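Local coordinates for FACT complex subunit SPT16 (Ashbya gossypii, PDB 6A8M), which probably acts, as part of the FACT histone chaperone complex, to reorganize nucleosomes during transcription, DNA replication and DNA repair, at residues I302-L307 / L417-Q422. Residues are numbered along the deposited sequence; the frame is centred on the assembly and turned at random.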
loop_
_atom_site.group_PDB
_atom_site.type_symbol
_atom_site.label_atom_id
_atom_site.label_comp_id
_atom_site.label_asym_id
_atom_site.label_seq_id
_atom_site.Cartn_x
_atom_site.Cartn_y
_atom_site.Cartn_z
ATOM N N ILE A 302 -3.268 -2.704 10.589
ATOM C CA ILE A 302 -3.479 -3.487 11.807
ATOM C C ILE A 302 -4.971 -3.754 11.922
ATOM O O ILE A 302 -5.784 -2.863 11.671
ATOM C CB ILE A 302 -2.949 -2.779 13.072
ATOM C CG1 ILE A 302 -3.046 -3.720 14.294
ATOM C CG2 ILE A 302 -3.642 -1.406 13.318
ATOM C CD1 ILE A 302 -2.342 -3.173 15.564
ATOM N N SER A 303 -5.330 -4.990 12.266
ATOM C CA SER A 303 -6.724 -5.342 12.522
ATOM C C SER A 303 -6.778 -6.114 13.825
ATOM O O SER A 303 -5.939 -6.981 14.077
ATOM C CB SER A 303 -7.359 -6.193 11.410
ATOM O OG SER A 303 -7.500 -5.456 10.209
ATOM N N ARG A 304 -7.779 -5.813 14.634
ATOM C CA ARG A 304 -7.957 -6.507 15.903
ATOM C C ARG A 304 -9.413 -6.917 16.019
ATOM O O ARG A 304 -10.307 -6.306 15.410
ATOM C CB ARG A 304 -7.571 -5.619 17.104
ATOM C CG ARG A 304 -6.091 -5.254 17.119
ATOM C CD ARG A 304 -5.273 -6.497 17.409
ATOM N NE ARG A 304 -3.835 -6.276 17.584
ATOM C CZ ARG A 304 -2.944 -6.515 16.623
ATOM N NH1 ARG A 304 -3.364 -6.918 15.410
ATOM N NH2 ARG A 304 -1.641 -6.360 16.861
ATOM N N THR A 305 -9.647 -7.945 16.821
ATOM C CA THR A 305 -10.992 -8.322 17.235
ATOM C C THR A 305 -11.114 -8.023 18.725
ATOM O O THR A 305 -10.222 -8.375 19.509
ATOM C CB THR A 305 -11.254 -9.812 16.973
ATOM O OG1 THR A 305 -11.087 -10.099 15.584
ATOM C CG2 THR A 305 -12.676 -10.189 17.378
ATOM N N PHE A 306 -12.184 -7.341 19.112
ATOM C CA PHE A 306 -12.465 -7.096 20.515
ATOM C C PHE A 306 -13.648 -7.971 20.916
ATOM O O PHE A 306 -14.580 -8.162 20.129
ATOM C CB PHE A 306 -12.732 -5.616 20.766
ATOM C CG PHE A 306 -11.596 -4.727 20.348
ATOM C CD1 PHE A 306 -10.494 -4.547 21.174
ATOM C CD2 PHE A 306 -11.608 -4.109 19.114
ATOM C CE1 PHE A 306 -9.415 -3.732 20.781
ATOM C CE2 PHE A 306 -10.540 -3.321 18.695
ATOM C CZ PHE A 306 -9.442 -3.117 19.527
ATOM N N LEU A 307 -13.564 -8.563 22.107
ATOM C CA LEU A 307 -14.575 -9.493 22.605
ATOM C C LEU A 307 -15.287 -8.869 23.797
ATOM O O LEU A 307 -14.636 -8.430 24.750
ATOM C CB LEU A 307 -13.946 -10.835 23.010
ATOM C CG LEU A 307 -13.068 -11.530 21.973
ATOM C CD1 LEU A 307 -12.443 -12.794 22.578
ATOM C CD2 LEU A 307 -13.897 -11.870 20.773
ATOM N N LEU A 417 -7.843 -10.596 12.270
ATOM C CA LEU A 417 -6.591 -10.159 12.869
ATOM C C LEU A 417 -5.648 -9.790 11.740
ATOM O O LEU A 417 -5.518 -10.561 10.790
ATOM C CB LEU A 417 -5.987 -11.294 13.707
ATOM C CG LEU A 417 -4.763 -10.990 14.556
ATOM C CD1 LEU A 417 -5.143 -10.020 15.681
ATOM C CD2 LEU A 417 -4.182 -12.285 15.116
ATOM N N ALA A 418 -4.981 -8.639 11.846
ATOM C CA ALA A 418 -3.991 -8.261 10.841
ATOM C C ALA A 418 -2.811 -7.569 11.503
ATOM O O ALA A 418 -2.974 -6.828 12.470
ATOM C CB ALA A 418 -4.598 -7.344 9.748
ATOM N N ASP A 419 -1.614 -7.806 10.955
ATOM C CA ASP A 419 -0.410 -7.130 11.404
ATOM C C ASP A 419 0.494 -6.878 10.211
ATOM O O ASP A 419 0.427 -7.581 9.197
ATOM C CB ASP A 419 0.343 -7.945 12.474
ATOM C CG ASP A 419 -0.290 -7.800 13.846
ATOM O OD1 ASP A 419 -0.172 -6.710 14.430
ATOM O OD2 ASP A 419 -0.919 -8.762 14.325
ATOM N N THR A 420 1.358 -5.876 10.354
ATOM C CA THR A 420 2.354 -5.557 9.337
ATOM C C THR A 420 3.652 -6.294 9.658
ATOM O O THR A 420 4.148 -6.226 10.786
ATOM C CB THR A 420 2.558 -4.049 9.290
ATOM O OG1 THR A 420 1.282 -3.443 9.018
ATOM C CG2 THR A 420 3.560 -3.645 8.217
ATOM N N VAL A 421 4.176 -7.027 8.683
ATOM C CA VAL A 421 5.325 -7.905 8.900
ATOM C C VAL A 421 6.397 -7.590 7.866
ATOM O O VAL A 421 6.125 -7.610 6.661
ATOM C CB VAL A 421 4.932 -9.392 8.809
ATOM C CG1 VAL A 421 6.168 -10.280 9.055
ATOM C CG2 VAL A 421 3.789 -9.732 9.787
ATOM N N GLN A 422 7.610 -7.340 8.335
ATOM C CA GLN A 422 8.754 -7.017 7.504
ATOM C C GLN A 422 9.683 -8.219 7.446
ATOM O O GLN A 422 10.085 -8.736 8.486
ATOM C CB GLN A 422 9.506 -5.819 8.085
ATOM C CG GLN A 422 10.795 -5.508 7.367
ATOM C CD GLN A 422 10.551 -4.897 5.996
ATOM O OE1 GLN A 422 9.829 -3.904 5.862
ATOM N NE2 GLN A 422 11.150 -5.486 4.971
#
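S303 and A418 pair across two antiparallel strands by a single bridge. S303 N donates to A418 O at 3.0 Å, and A418 N returns a bond to S303 O at 2.9 Å. Their side chains lie close, with S303 CB 3.4 Å from A418 CB, tighter than usual van der Waals contact. S303 OG is hydrogen-bonded to S290 OG on the neighbouring strand 285-295.

The R304 side chain starts away from strand 417-422 and bends back. CB leads to CG, which stands beside the backbone N (chi1 -64°), and the chain bends at chi2 (-69°). CD then passes L417 CD1 at 3.9 Å. The guanidinium turns an edge toward A418 O and D419 OD1. NH1 donates to its neighbour's carbonyl, S303 O, at 2.9 Å, reaching it from the face opposite A418 N. NH1 also bonds weakly to A418 O. NH2 makes the straighter arm of the salt bridge, 2.9 Å to D419 OD1, and NH1 to D419 OD2 is a weak second arm. The NH2 bond uses the syn lone pair and lies near the guanidinium plane, although the carboxylate plane is turned 61° from it. I302 CD1 sits over the centre of one guanidinium face, 3.5 Å above the plane.

NE and NH2 also donate to T435 O and Y434 O. D419 OD1 also bonds T432 OG1, while OD2 bonds Q325 NE2 and forms a salt bridge to K436. An alanine in place of R304 would probably leave D419 OD1 without its arginine mate and Y434 O and T435 O without these donors.

The contact joins strand 298-308 to strand 412-424, and so two sheets of the pita-bread fold of the M24 family, in the N-terminal part of SPT16. It is buried. D419 probably offsets the R304 charge, though its carboxylate is shared with K436, while backbone carbonyls fix the guanidinium's orientation.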